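Local coordinates for ethanolamine utilization protein EutS (Streptococcus intermedius SK54 = ATCC 27335, PDB 6XPJ) that probably forms part of the protein shell of a choline-degrading bacterial microcompartment, as a minor, circularly permuted shell component that may lend the shell heterogeneity and flexibility, at residues V92-S95 with L96-I99; L100-F103 with K104-G108; A29-E33 with A34-C38. The protein carries 1 engineered substitution. All coordinates share one frame; numbering follows the deposited sequence.

Contact 1 of 3, residues V92-S95 with L96-I99; sequences VETS and LEDI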
ATOM      1  N   VAL C  92     -17.509   2.352 -26.846  1.00 17.40           N
ATOM      2  CA  VAL C  92     -16.759   2.595 -25.583  1.00 15.86           C
ATOM      3  C   VAL C  92     -17.617   3.475 -24.663  1.00 17.14           C
ATOM      4  O   VAL C  92     -17.731   3.169 -23.460  1.00 15.93           O
ATOM      5  CB  VAL C  92     -15.387   3.221 -25.862  1.00 16.69           C
ATOM      6  CG1 VAL C  92     -14.767   3.734 -24.575  1.00 17.14           C
ATOM      7  CG2 VAL C  92     -14.484   2.207 -26.530  1.00 17.45           C
ATOM      8  N   GLU C  93     -18.232   4.523 -25.189  1.00 16.80           N
ATOM      9  CA  GLU C  93     -19.121   5.359 -24.343  1.00 17.59           C
ATOM     10  C   GLU C  93     -20.298   4.532 -23.804  1.00 16.36           C
ATOM     11  O   GLU C  93     -20.685   4.717 -22.616  1.00 17.14           O
ATOM     12  CB  GLU C  93     -19.618   6.573 -25.112  1.00 18.61           C
ATOM     13  CG  GLU C  93     -18.523   7.530 -25.448  1.00 21.21           C
ATOM     14  CD  GLU C  93     -18.973   8.839 -26.064  1.00 26.23           C
ATOM     15  OE1 GLU C  93     -18.110   9.707 -26.233  1.00 29.25           O
ATOM     16  OE2 GLU C  93     -20.173   8.979 -26.355  1.00 30.76           O
ATOM     17  N   THR C  94     -20.947   3.695 -24.637  1.00 16.86           N
ATOM     18  CA  THR C  94     -22.088   2.861 -24.205  1.00 17.12           C
ATOM     19  C   THR C  94     -21.647   1.996 -23.029  1.00 16.33           C
ATOM     20  O   THR C  94     -22.361   1.921 -22.022  1.00 17.16           O
ATOM     21  CB  THR C  94     -22.639   2.002 -25.350  1.00 19.96           C
ATOM     22  OG1 THR C  94     -23.178   2.938 -26.288  1.00 21.50           O
ATOM     23  CG2 THR C  94     -23.684   1.007 -24.893  1.00 21.53           C
ATOM     24  N   SER C  95     -20.480   1.358 -23.140  1.00 16.85           N
ATOM     25  CA  SER C  95     -19.973   0.466 -22.078  1.00 16.41           C
ATOM     26  C   SER C  95     -19.718   1.272 -20.794  1.00 16.22           C
ATOM     27  O   SER C  95     -20.055   0.803 -19.717  1.00 16.24           O
ATOM     28  CB  SER C  95     -18.741  -0.270 -22.520  1.00 17.22           C
ATOM     29  OG  SER C  95     -19.068  -1.230 -23.534  1.00 20.20           O
ATOM     30  N   LEU C  96     -19.103   2.451 -20.906  1.00 15.99           N
ATOM     31  CA  LEU C  96     -18.836   3.282 -19.711  1.00 15.52           C
ATOM     32  C   LEU C  96     -20.161   3.690 -19.075  1.00 15.84           C
ATOM     33  O   LEU C  96     -20.275   3.647 -17.855  1.00 15.53           O
ATOM     34  CB  LEU C  96     -18.029   4.498 -20.142  1.00 15.43           C
ATOM     35  CG  LEU C  96     -16.581   4.221 -20.511  1.00 16.09           C
ATOM     36  CD1 LEU C  96     -15.957   5.461 -21.094  1.00 17.16           C
ATOM     37  CD2 LEU C  96     -15.790   3.742 -19.295  1.00 15.67           C
ATOM     38  N   GLU C  97     -21.123   4.131 -19.868  1.00 14.85           N
ATOM     39  CA  GLU C  97     -22.454   4.530 -19.352  1.00 14.42           C
ATOM     40  C   GLU C  97     -23.100   3.345 -18.632  1.00 15.70           C
ATOM     41  O   GLU C  97     -23.673   3.534 -17.540  1.00 16.25           O
ATOM     42  CB  GLU C  97     -23.344   4.927 -20.515  1.00 16.58           C
ATOM     43  CG  GLU C  97     -22.985   6.248 -21.147  1.00 18.00           C
ATOM     44  CD  GLU C  97     -23.590   6.436 -22.521  1.00 20.02           C
ATOM     45  OE1 GLU C  97     -23.491   7.563 -23.030  1.00 23.22           O
ATOM     46  OE2 GLU C  97     -24.153   5.470 -23.087  1.00 20.27           O
ATOM     47  N   ASP C  98     -23.022   2.151 -19.213  1.00 16.16           N
ATOM     48  CA  ASP C  98     -23.698   0.982 -18.608  1.00 16.55           C
ATOM     49  C   ASP C  98     -23.020   0.638 -17.287  1.00 15.42           C
ATOM     50  O   ASP C  98     -23.713   0.292 -16.310  1.00 15.59           O
ATOM     51  CB  ASP C  98     -23.763  -0.179 -19.594  1.00 17.96           C
ATOM     52  CG  ASP C  98     -24.824   0.052 -20.673  1.00 22.11           C
ATOM     53  OD1 ASP C  98     -25.354   1.171 -20.773  1.00 24.21           O
ATOM     54  OD2 ASP C  98     -25.181  -0.929 -21.333  1.00 29.29           O
ATOM     55  N   ILE C  99     -21.696   0.729 -17.215  1.00 14.72           N
ATOM     56  CA  ILE C  99     -20.976   0.541 -15.928  1.00 15.71           C
ATOM     57  C   ILE C  99     -21.474   1.567 -14.905  1.00 14.95           C
ATOM     58  O   ILE C  99     -21.800   1.161 -13.794  1.00 15.90           O
ATOM     59  CB  ILE C  99     -19.449   0.640 -16.107  1.00 15.27           C
ATOM     60  CG1 ILE C  99     -18.900  -0.544 -16.911  1.00 15.85           C
ATOM     61  CG2 ILE C  99     -18.744   0.761 -14.776  1.00 16.73           C
ATOM     62  CD1 ILE C  99     -17.508  -0.333 -17.416  1.00 16.64           C
TER
HETATM   63  O   HOH W   1     -24.844   5.316 -25.594  1.00 35.62           O
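Val92 and Leu96 lie side by side on one face of the helix and point the same way. CG1 of Val92 meets CD1 of Leu96 at 4.1 Å. CG of Leu96 also packs against Val92 O, 3.3 Å away. One turn on, Ile99 sets its CG1 3.3 Å from Ser95 O. CG of Leu96 and CG1 of Ile99 stand anti to the carbonyl carbon (chi1 -72° in Leu96), which lays each chain back along the preceding turn. This is the inner face of helix 89-105 in the BMC fold, an alpha helix packed on a beta sheet. Phe85, Val27 and Val50 of the sheet receive Leu96. The backbone is regular: Glu97 N donates to Glu93 O at 2.8 Å, and three further i to i+4 bonds run beside it. Ser95 OG turns to Ala65 O of helix 58-68. Buried Glu93 pairs through OE1 with Lys116 NZ, a salt bridge. The other face is looser and polar. The side chains of Thr94 and Glu97 do not touch directly, OG1 and OE2 being 4.2 Å apart. A water bridges them, donating to Glu97 OE2 at 2.6 Å and to Thr94 OG1 at 3.0 Å. Thr94 OG1 is also bonded to Gln90 O.

Contact 2 of 3, residues L100-F103 with K104-G108; sequences LEYF and KNSLG
Over the last turns of helix 89-105, Lys104 N and Asn105 N bond to Leu100 O and Glu101 O, then Tyr102 O takes two donors, Ser106 N at 2.8 Å and Leu107 N at 3.2 Å. The second of these, an i+5 to i bond beside the i+4 one, marks a widened turn at the C-terminal end of the helix; it lies in the carbonyl plane, while Ser106 N is tilted from it by 29°. Gly108 follows with positive phi (72°) and is the first residue to leave helical phi/psi. Tyr102 has its CG anti to the backbone N (chi1 175°), which carries the ring along the helix toward the residues that follow. Ser106 CB sits over one face of that ring, a CH-pi contact 3.9 Å from its centroid. Leu107 crosses the tyrosine obliquely, its CG 3.5 Å from Tyr102 CE2. The same leucine places CD1 over a face of the Phe103 ring, 3.6 Å from CD2 of Phe103 and offset toward the rim. Leu107 therefore wedges against both aromatic rings. On another side of the helix, Lys104 bends its chain at chi3 and chi4 and donates from NZ to Asn105 OD1 at 2.7 Å. Phe103 enters the interior between helix 58-68 and strand 11-28, where it touches Ile60, Ala61, Ile64 and Ile22, and it meets Phe109 edge-to-face. Tyr102 faces a neighbouring subunit, hydrogen-bonded through OH to its Lys116 O and packed on its His26. Leu100 lies against Ile22 and Ala25 of strand 11-28 and Thr111 and Leu114 of strand 110-116.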
ATOM      1  N   LEU C 100     -21.482   2.854 -15.232  1.00 14.93           N
ATOM      2  CA  LEU C 100     -21.879   3.903 -14.266  1.00 14.75           C
ATOM      3  C   LEU C 100     -23.311   3.682 -13.809  1.00 15.11           C
ATOM      4  O   LEU C 100     -23.566   3.782 -12.608  1.00 15.61           O
ATOM      5  CB  LEU C 100     -21.679   5.277 -14.898  1.00 14.57           C
ATOM      6  CG  LEU C 100     -20.226   5.706 -15.085  1.00 15.09           C
ATOM      7  CD1 LEU C 100     -20.145   6.952 -15.952  1.00 15.78           C
ATOM      8  CD2 LEU C 100     -19.519   5.921 -13.761  1.00 15.70           C
ATOM      9  N   GLU C 101     -24.218   3.365 -14.732  1.00 15.13           N
ATOM     10  CA  GLU C 101     -25.638   3.236 -14.362  1.00 16.36           C
ATOM     11  C   GLU C 101     -25.806   2.023 -13.429  1.00 16.43           C
ATOM     12  O   GLU C 101     -26.555   2.127 -12.460  1.00 17.29           O
ATOM     13  CB  GLU C 101     -26.502   3.086 -15.605  1.00 16.54           C
ATOM     14  CG  GLU C 101     -26.626   4.370 -16.394  1.00 16.48           C
ATOM     15  CD  GLU C 101     -27.339   4.244 -17.718  1.00 18.52           C
ATOM     16  OE1 GLU C 101     -28.060   3.232 -17.944  1.00 20.66           O
ATOM     17  OE2 GLU C 101     -27.140   5.151 -18.571  1.00 19.12           O
ATOM     18  N   TYR C 102     -25.151   0.907 -13.726  1.00 15.45           N
ATOM     19  CA  TYR C 102     -25.287  -0.300 -12.884  1.00 16.30           C
ATOM     20  C   TYR C 102     -24.734   0.020 -11.487  1.00 16.22           C
ATOM     21  O   TYR C 102     -25.372  -0.265 -10.469  1.00 15.86           O
ATOM     22  CB  TYR C 102     -24.562  -1.506 -13.484  1.00 16.89           C
ATOM     23  CG  TYR C 102     -24.608  -2.680 -12.540  1.00 18.43           C
ATOM     24  CD1 TYR C 102     -25.735  -3.473 -12.439  1.00 18.96           C
ATOM     25  CD2 TYR C 102     -23.560  -2.938 -11.671  1.00 18.19           C
ATOM     26  CE1 TYR C 102     -25.809  -4.513 -11.525  1.00 18.36           C
ATOM     27  CE2 TYR C 102     -23.631  -3.956 -10.745  1.00 20.43           C
ATOM     28  CZ  TYR C 102     -24.765  -4.734 -10.652  1.00 20.42           C
ATOM     29  OH  TYR C 102     -24.800  -5.760  -9.747  1.00 20.86           O
ATOM     30  N   PHE C 103     -23.512   0.558 -11.417  1.00 15.57           N
ATOM     31  CA  PHE C 103     -22.882   0.827 -10.114  1.00 15.89           C
ATOM     32  C   PHE C 103     -23.685   1.848  -9.321  1.00 15.62           C
ATOM     33  O   PHE C 103     -23.850   1.683  -8.079  1.00 17.11           O
ATOM     34  CB  PHE C 103     -21.411   1.222 -10.268  1.00 15.37           C
ATOM     35  CG  PHE C 103     -20.494   0.033 -10.404  1.00 16.10           C
ATOM     36  CD1 PHE C 103     -20.417  -0.724 -11.549  1.00 15.50           C
ATOM     37  CD2 PHE C 103     -19.657  -0.302  -9.364  1.00 18.59           C
ATOM     38  CE1 PHE C 103     -19.571  -1.813 -11.665  1.00 16.99           C
ATOM     39  CE2 PHE C 103     -18.810  -1.390  -9.468  1.00 19.56           C
ATOM     40  CZ  PHE C 103     -18.770  -2.153 -10.612  1.00 18.11           C
ATOM     41  N   LYS C 104     -24.191   2.879  -9.971  1.00 16.11           N
ATOM     42  CA  LYS C 104     -24.988   3.907  -9.266  1.00 17.31           C
ATOM     43  C   LYS C 104     -26.344   3.346  -8.880  1.00 19.11           C
ATOM     44  O   LYS C 104     -26.737   3.546  -7.711  1.00 20.36           O
ATOM     45  CB  LYS C 104     -25.192   5.125 -10.173  1.00 17.57           C
ATOM     46  CG  LYS C 104     -26.084   6.191  -9.580  1.00 19.63           C
ATOM     47  CD  LYS C 104     -26.003   7.494 -10.327  1.00 19.39           C
ATOM     48  CE  LYS C 104     -26.541   7.412 -11.745  1.00 18.54           C
ATOM     49  NZ  LYS C 104     -27.989   7.167 -11.776  1.00 20.37           N
ATOM     50  N   ASN C 105     -27.061   2.746  -9.824  1.00 17.38           N
ATOM     51  CA  ASN C 105     -28.499   2.411  -9.615  1.00 19.71           C
ATOM     52  C   ASN C 105     -28.699   1.059  -8.948  1.00 21.62           C
ATOM     53  O   ASN C 105     -29.701   0.923  -8.179  1.00 25.72           O
ATOM     54  CB  ASN C 105     -29.262   2.419 -10.933  1.00 20.27           C
ATOM     55  CG  ASN C 105     -29.266   3.785 -11.579  1.00 21.50           C
ATOM     56  OD1 ASN C 105     -29.041   4.792 -10.907  1.00 22.25           O
ATOM     57  ND2 ASN C 105     -29.493   3.837 -12.891  1.00 20.09           N
ATOM     58  N   SER C 106     -27.885   0.055  -9.257  1.00 17.68           N
ATOM     59  CA  SER C 106     -28.074  -1.300  -8.668  1.00 18.98           C
ATOM     60  C   SER C 106     -27.251  -1.436  -7.399  1.00 21.59           C
ATOM     61  O   SER C 106     -27.771  -2.103  -6.461  1.00 24.16           O
ATOM     62  CB  SER C 106     -27.737  -2.396  -9.623  1.00 20.76           C
ATOM     63  OG  SER C 106     -28.698  -2.449 -10.672  1.00 23.38           O
ATOM     64  N   LEU C 107     -26.004  -0.933  -7.369  1.00 18.19           N
ATOM     65  CA  LEU C 107     -25.111  -1.117  -6.193  1.00 19.38           C
ATOM     66  C   LEU C 107     -25.185   0.093  -5.246  1.00 18.85           C
ATOM     67  O   LEU C 107     -24.797  -0.067  -4.079  1.00 22.78           O
ATOM     68  CB  LEU C 107     -23.676  -1.358  -6.655  1.00 19.12           C
ATOM     69  CG  LEU C 107     -23.387  -2.580  -7.517  1.00 21.48           C
ATOM     70  CD1 LEU C 107     -21.883  -2.678  -7.755  1.00 23.43           C
ATOM     71  CD2 LEU C 107     -23.904  -3.871  -6.900  1.00 25.88           C
ATOM     72  N   GLY C 108     -25.633   1.267  -5.670  1.00 19.91           N
ATOM     73  CA  GLY C 108     -25.673   2.453  -4.793  1.00 18.43           C
ATOM     74  C   GLY C 108     -24.296   3.019  -4.495  1.00 19.76           C
ATOM     75  O   GLY C 108     -24.152   3.809  -3.536  1.00 21.10           O
TER

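Contact 3 of 3, residues A29-E33 with A34-C38; sequences AAPIE and AVYEC. With SO4 (sulfate ion), chain G.
Ile32 O takes two weak backbone bonds from the first turn of the helix, from Val35 N at 3.1 Å and Tyr36 N at 3.3 Å. Ile32 holds the N-cap position. The next amide, Glu33 N, donates to two oxygens of a sulfate ion, O2 at 3.2 Å and O1 at 3.3 Å. The ion probably comes from the crystallisation liquor. An anion here is consistent with the partial positive charge of a helix N-terminus. Pro31 lays its CB over the centre of the Tyr36 ring, a CH-pi contact 3.8 Å from the centroid and 12° off the normal. The two side chains cross at about a right angle. A water donates to both Pro31 O and Tyr36 OH and ties the loop to the end of the ring. Glu33 OE2 approaches the edge of the same ring, 3.7 Å from Tyr36 CD2, with the carboxylate plane steeply turned. Glu33 OE1 is hydrogen-bonded to His43 ND1. Ile32 carries CG1 between its backbone N and carbonyl carbon (chi1 68°), and this branch meets Val35 CG2 at 3.6 Å. The contact joins the end of strand 11-28 to helix 33-39. Tyr36 OH is bonded to Gly45 O, just before strand 46-53. Asp63 of a neighbouring subunit, on its helix 58-68, accepts from Ile32 N through OD1 and packs on Pro31 and Val35.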
ATOM      1  N   ALA C  29     -10.809   9.518 -26.947  1.00 19.04           N
ATOM      2  CA  ALA C  29     -11.537   9.271 -28.216  1.00 21.02           C
ATOM      3  C   ALA C  29     -10.555   8.810 -29.286  1.00 22.59           C
ATOM      4  O   ALA C  29     -10.900   7.930 -30.081  1.00 22.70           O
ATOM      5  CB  ALA C  29     -12.239  10.523 -28.664  1.00 22.25           C
ATOM      6  N   ALA C  30      -9.381   9.429 -29.330  1.00 19.72           N
ATOM      7  CA  ALA C  30      -8.394   9.219 -30.402  1.00 23.44           C
ATOM      8  C   ALA C  30      -7.007   9.189 -29.773  1.00 20.58           C
ATOM      9  O   ALA C  30      -6.241  10.147 -29.886  1.00 22.45           O
ATOM     10  CB  ALA C  30      -8.535  10.323 -31.421  1.00 24.98           C
ATOM     11  N   PRO C  31      -6.653   8.089 -29.071  1.00 19.29           N
ATOM     12  CA  PRO C  31      -5.370   7.978 -28.396  1.00 19.93           C
ATOM     13  C   PRO C  31      -4.193   8.242 -29.342  1.00 21.25           C
ATOM     14  O   PRO C  31      -4.191   7.848 -30.489  1.00 20.67           O
ATOM     15  CB  PRO C  31      -5.295   6.544 -27.882  1.00 20.42           C
ATOM     16  CG  PRO C  31      -6.762   6.199 -27.710  1.00 19.66           C
ATOM     17  CD  PRO C  31      -7.453   6.875 -28.867  1.00 19.75           C
ATOM     18  N   ILE C  32      -3.171   8.849 -28.778  1.00 20.58           N
ATOM     19  CA  ILE C  32      -1.865   8.964 -29.474  1.00 21.24           C
ATOM     20  C   ILE C  32      -1.235   7.567 -29.582  1.00 21.87           C
ATOM     21  O   ILE C  32      -1.541   6.654 -28.790  1.00 21.66           O
ATOM     22  CB  ILE C  32      -0.937   9.971 -28.777  1.00 20.59           C
ATOM     23  CG1 ILE C  32      -0.466   9.482 -27.403  1.00 20.76           C
ATOM     24  CG2 ILE C  32      -1.597  11.345 -28.744  1.00 21.79           C
ATOM     25  CD1 ILE C  32       0.580  10.379 -26.751  1.00 20.77           C
ATOM     26  N   GLU C  33      -0.318   7.427 -30.531  1.00 23.74           N
ATOM     27  CA  GLU C  33       0.321   6.121 -30.807  1.00 25.77           C
ATOM     28  C   GLU C  33       0.963   5.556 -29.526  1.00 25.22           C
ATOM     29  O   GLU C  33       0.822   4.349 -29.250  1.00 25.71           O
ATOM     30  CB  GLU C  33       1.332   6.296 -31.942  1.00 25.76           C
ATOM     31  CG  GLU C  33       0.693   6.574 -33.279  1.00 26.65           C
ATOM     32  CD  GLU C  33      -0.189   5.435 -33.762  1.00 31.60           C
ATOM     33  OE1 GLU C  33       0.357   4.446 -34.302  1.00 30.92           O
ATOM     34  OE2 GLU C  33      -1.411   5.517 -33.542  1.00 29.62           O
ATOM     35  N   ALA C  34       1.663   6.375 -28.735  1.00 25.79           N
ATOM     36  CA  ALA C  34       2.385   5.907 -27.526  1.00 26.99           C
ATOM     37  C   ALA C  34       1.431   5.313 -26.477  1.00 26.33           C
ATOM     38  O   ALA C  34       1.823   4.423 -25.678  1.00 27.54           O
ATOM     39  CB  ALA C  34       3.205   7.041 -26.963  1.00 28.36           C
ATOM     40  N   VAL C  35       0.190   5.796 -26.417  1.00 24.52           N
ATOM     41  CA  VAL C  35      -0.807   5.275 -25.447  1.00 24.10           C
ATOM     42  C   VAL C  35      -1.278   3.889 -25.903  1.00 25.43           C
ATOM     43  O   VAL C  35      -1.393   2.967 -25.057  1.00 25.37           O
ATOM     44  CB  VAL C  35      -1.947   6.299 -25.292  1.00 27.77           C
ATOM     45  CG1 VAL C  35      -3.175   5.704 -24.631  1.00 30.88           C
ATOM     46  CG2 VAL C  35      -1.442   7.533 -24.546  1.00 29.43           C
ATOM     47  N   TYR C  36      -1.578   3.720 -27.188  1.00 24.41           N
ATOM     48  CA  TYR C  36      -1.919   2.377 -27.692  1.00 24.16           C
ATOM     49  C   TYR C  36      -0.748   1.429 -27.406  1.00 26.34           C
ATOM     50  O   TYR C  36      -0.972   0.294 -26.945  1.00 26.34           O
ATOM     51  CB  TYR C  36      -2.152   2.422 -29.190  1.00 22.28           C
ATOM     52  CG  TYR C  36      -3.402   3.090 -29.695  1.00 22.67           C
ATOM     53  CD1 TYR C  36      -4.669   2.722 -29.256  1.00 22.64           C
ATOM     54  CD2 TYR C  36      -3.329   4.012 -30.720  1.00 22.10           C
ATOM     55  CE1 TYR C  36      -5.803   3.271 -29.840  1.00 20.29           C
ATOM     56  CE2 TYR C  36      -4.448   4.578 -31.304  1.00 20.47           C
ATOM     57  CZ  TYR C  36      -5.702   4.164 -30.891  1.00 20.85           C
ATOM     58  OH  TYR C  36      -6.766   4.732 -31.546  1.00 22.64           O
ATOM     59  N   GLU C  37       0.486   1.893 -27.635  1.00 27.41           N
ATOM     60  CA  GLU C  37       1.705   1.048 -27.469  1.00 29.45           C
ATOM     61  C   GLU C  37       1.869   0.631 -25.996  1.00 29.96           C
ATOM     62  O   GLU C  37       2.221  -0.537 -25.739  1.00 30.48           O
ATOM     63  CB  GLU C  37       2.949   1.772 -28.006  1.00 31.73           C
ATOM     64  CG  GLU C  37       4.059   0.819 -28.441  1.00 37.47           C
ATOM     65  CD  GLU C  37       3.789  -0.050 -29.666  1.00 40.86           C
ATOM     66  OE1 GLU C  37       3.229   0.457 -30.659  1.00 41.14           O
ATOM     67  OE2 GLU C  37       4.148  -1.247 -29.633  1.00 51.07           O
ATOM     68  N   CYS C  38       1.586   1.523 -25.039  1.00 27.98           N
ATOM     69  CA  CYS C  38       1.754   1.226 -23.585  1.00 30.74           C
ATOM     70  C   CYS C  38       0.734   0.157 -23.157  1.00 31.69           C
ATOM     71  O   CYS C  38       1.046  -0.622 -22.226  1.00 39.05           O
ATOM     72  CB  CYS C  38       1.745   2.509 -22.742  1.00 32.88           C
ATOM     73  SG  CYS C  38       0.152   2.969 -22.018  1.00 42.83           S
TER
HETATM   74  S   SO4 G 202       0.458  10.570 -32.562  1.00 57.93           S
HETATM   75  O1  SO4 G 202      -0.847   9.962 -32.537  1.00 58.10           O
HETATM   76  O2  SO4 G 202       1.374   9.774 -31.789  1.00 55.27           O
HETATM   77  O3  SO4 G 202       0.923  10.642 -33.923  1.00 67.16           O
HETATM   78  O4  SO4 G 202       0.387  11.900 -32.011  1.00 63.36           O
HETATM   79  O   HOH W   2      -6.346   7.618 -32.390  1.00 28.54           O

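In the fold
Contacts 1 and 2 share helix 89-105 and adjoin in sequence, their centres about 12 Å apart. Contact 1 is core: aliphatic side chains face the sheet of their own chain, and no other subunit of the assembly touches it. Contact 2 is partly buried. It ends the same helix, uses aromatic rings, and reaches two other subunits. Contact 3 belongs to a different element, the start of helix 33-39, and lies across the chain's centre from contact 2. It too is partly buried, with several exposed residues, and touches a neighbouring subunit. Contacts 2 and 3 lie at opposite kinds of helix end: a C-terminal turn packed on aromatic rings, and an N-terminal turn beside an anion.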